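Local structure of calmodulin, putative (Entamoeba histolytica, 4OCI) at residues N26-L31 with E60-C65. The protein probably acts as a calcium-binding EF-hand protein of the calmodulin type and is involved in initiating phagocytosis of human red blood cells. Numbering follows the deposited sequence.
Sequences NEFESL and ELFTSC. With NA (sodium ion), chain C.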
loop_
_atom_site.group_PDB
_atom_site.type_symbol
_atom_site.label_atom_id
_atom_site.label_comp_id
_atom_site.label_asym_id
_atom_site.label_seq_id
_atom_site.Cartn_x
_atom_site.Cartn_y
_atom_site.Cartn_z
ATOM N N ASN A 26 -1.671 -8.561 -0.532
ATOM C CA ASN A 26 -2.897 -8.828 0.279
ATOM C C ASN A 26 -2.745 -9.909 1.346
ATOM O O ASN A 26 -3.295 -9.759 2.434
ATOM C CB ASN A 26 -4.079 -9.210 -0.598
ATOM C CG ASN A 26 -4.686 -8.004 -1.234
ATOM O OD1 ASN A 26 -4.583 -6.862 -0.705
ATOM N ND2 ASN A 26 -5.291 -8.207 -2.397
ATOM N N GLU A 27 -1.958 -10.964 1.068
ATOM C CA GLU A 27 -1.666 -11.992 2.071
ATOM C C GLU A 27 -0.846 -11.459 3.224
ATOM O O GLU A 27 -1.105 -11.830 4.373
ATOM C CB GLU A 27 -0.932 -13.202 1.466
ATOM C CG GLU A 27 -1.867 -13.985 0.478
ATOM C CD GLU A 27 -1.117 -14.935 -0.477
ATOM O OE1 GLU A 27 0.149 -14.849 -0.545
ATOM O OE2 GLU A 27 -1.808 -15.772 -1.188
ATOM N N PHE A 28 0.128 -10.614 2.942
ATOM C CA PHE A 28 0.901 -9.947 3.995
ATOM C C PHE A 28 0.045 -9.080 4.892
ATOM O O PHE A 28 0.128 -9.175 6.125
ATOM C CB PHE A 28 1.996 -9.117 3.389
ATOM C CG PHE A 28 2.812 -8.319 4.396
ATOM C CD1 PHE A 28 3.586 -8.960 5.332
ATOM C CD2 PHE A 28 2.816 -6.916 4.385
ATOM C CE1 PHE A 28 4.400 -8.218 6.265
ATOM C CE2 PHE A 28 3.607 -6.202 5.316
ATOM C CZ PHE A 28 4.373 -6.840 6.238
ATOM N N GLU A 29 -0.813 -8.259 4.268
ATOM C CA GLU A 29 -1.669 -7.365 5.045
ATOM C C GLU A 29 -2.652 -8.189 5.909
ATOM O O GLU A 29 -2.876 -7.912 7.110
ATOM C CB GLU A 29 -2.475 -6.400 4.126
ATOM C CG GLU A 29 -3.253 -5.418 5.027
ATOM C CD GLU A 29 -4.428 -4.635 4.342
ATOM O OE1 GLU A 29 -4.595 -4.702 3.063
ATOM O OE2 GLU A 29 -5.178 -3.960 5.138
ATOM N N SER A 30 -3.207 -9.222 5.323
ATOM C CA SER A 30 -4.158 -10.012 5.986
ATOM C C SER A 30 -3.492 -10.806 7.207
ATOM O O SER A 30 -4.034 -10.871 8.335
ATOM C CB SER A 30 -4.913 -10.808 4.894
ATOM O OG SER A 30 -5.291 -12.046 5.396
ATOM N N LEU A 31 -2.260 -11.243 7.056
ATOM C CA LEU A 31 -1.604 -12.015 8.085
ATOM C C LEU A 31 -1.214 -11.148 9.222
ATOM O O LEU A 31 -1.439 -11.531 10.394
ATOM C CB LEU A 31 -0.362 -12.721 7.524
ATOM C CG LEU A 31 0.523 -13.585 8.454
ATOM C CD1 LEU A 31 -0.375 -14.585 9.237
ATOM C CD2 LEU A 31 1.628 -14.329 7.738
ATOM N N GLU A 60 11.752 -14.996 5.848
ATOM C CA GLU A 60 12.655 -14.194 6.702
ATOM C C GLU A 60 12.480 -12.656 6.591
ATOM O O GLU A 60 12.594 -11.987 7.614
ATOM C CB GLU A 60 14.145 -14.600 6.560
ATOM C CG GLU A 60 14.445 -15.956 7.300
ATOM C CD GLU A 60 14.397 -15.865 8.909
ATOM O OE1 GLU A 60 14.419 -14.718 9.538
ATOM O OE2 GLU A 60 14.343 -16.961 9.557
ATOM N N LEU A 61 12.136 -12.120 5.409
ATOM C CA LEU A 61 11.762 -10.698 5.300
ATOM C C LEU A 61 10.505 -10.454 6.162
ATOM O O LEU A 61 10.394 -9.420 6.788
ATOM C CB LEU A 61 11.426 -10.348 3.840
ATOM C CG LEU A 61 12.714 -10.224 2.982
ATOM C CD1 LEU A 61 12.521 -10.280 1.404
ATOM C CD2 LEU A 61 13.439 -8.931 3.455
ATOM N N PHE A 62 9.543 -11.385 6.126
ATOM C CA PHE A 62 8.305 -11.320 6.935
ATOM C C PHE A 62 8.536 -11.223 8.426
ATOM O O PHE A 62 7.959 -10.362 9.092
ATOM C CB PHE A 62 7.376 -12.538 6.666
ATOM C CG PHE A 62 6.207 -12.574 7.622
ATOM C CD1 PHE A 62 5.140 -11.681 7.463
ATOM C CD2 PHE A 62 6.236 -13.398 8.739
ATOM C CE1 PHE A 62 4.088 -11.639 8.383
ATOM C CE2 PHE A 62 5.179 -13.383 9.662
ATOM C CZ PHE A 62 4.133 -12.483 9.484
ATOM N N THR A 63 9.358 -12.108 8.993
ATOM C CA THR A 63 9.630 -12.021 10.423
ATOM C C THR A 63 10.354 -10.727 10.814
ATOM O O THR A 63 10.005 -10.142 11.836
ATOM C CB THR A 63 10.445 -13.189 10.994
ATOM O OG1 THR A 63 11.746 -13.217 10.374
ATOM C CG2 THR A 63 9.784 -14.471 10.749
ATOM N N SER A 64 11.301 -10.263 10.008
ATOM C CA SER A 64 11.878 -8.907 10.238
ATOM C C SER A 64 10.856 -7.805 10.194
ATOM O O SER A 64 10.787 -7.028 11.141
ATOM C CB SER A 64 12.979 -8.620 9.242
ATOM O OG SER A 64 13.937 -9.678 9.389
ATOM N N CYS A 65 10.017 -7.777 9.156
ATOM C CA CYS A 65 8.944 -6.745 9.002
ATOM C C CYS A 65 7.928 -6.813 10.113
ATOM O O CYS A 65 7.558 -5.794 10.660
ATOM C CB CYS A 65 8.231 -6.839 7.660
ATOM S SG CYS A 65 9.385 -6.330 6.429
HETATM NA NA NA C . 13.711 -12.102 9.905
#
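Phe28 and Leu31 meet Phe62 in the interior of an EF-hand lobe, where the second helix of the calcium-binding hand, 25-34, faces helix 59-71. The two short segments keep their axes 12.2 Å apart at an angle of 41°, a gap wide enough that side chains make all the contact; no hydrogen bond crosses it. Both phenylalanines hold CG anti to the backbone N (chi1 177° in Phe28), and the rings thereby reach into the gap although neither CB points straight across it. They meet edge to edge with their planes nearly perpendicular, about 88°, so neither ring lays its face on the other: CE1 of Phe28 lies 3.7 Å from CD1 of Phe62, that CD1 sits near the plane of the Phe28 ring, and Phe28 CD1 in turn lies in the plane of the Phe62 ring. Leu31, one turn on, crosses Phe62 at about a right angle and sets its CD2 methyl, with CG behind it, against the far end of the ring, CD2 3.6 Å from CZ. Phe28 thus touches the ring at CD1 and Leu31 at CZ, and CE1 between them is close to both. Cys65 adds a looser touch, its CB 4.1 Å from Phe28 CZ. All four residues are buried, and Ile44 of helix 41-50 and Phe15 of helix 9-15 extend the apolar core around Phe28 and Leu31. On the same helix, Glu27 accepts hydrogen bonds from Gly17 N at OE2 and Thr24 N at OE1, consistent with a place in the EF-hand loop. Away from the core, helix 59-71 binds a sodium ion through Glu60 O and OE1, Thr63 OG1 and Ser64 OG; its shortest bond, 2.3 Å, is to Thr63 OG1.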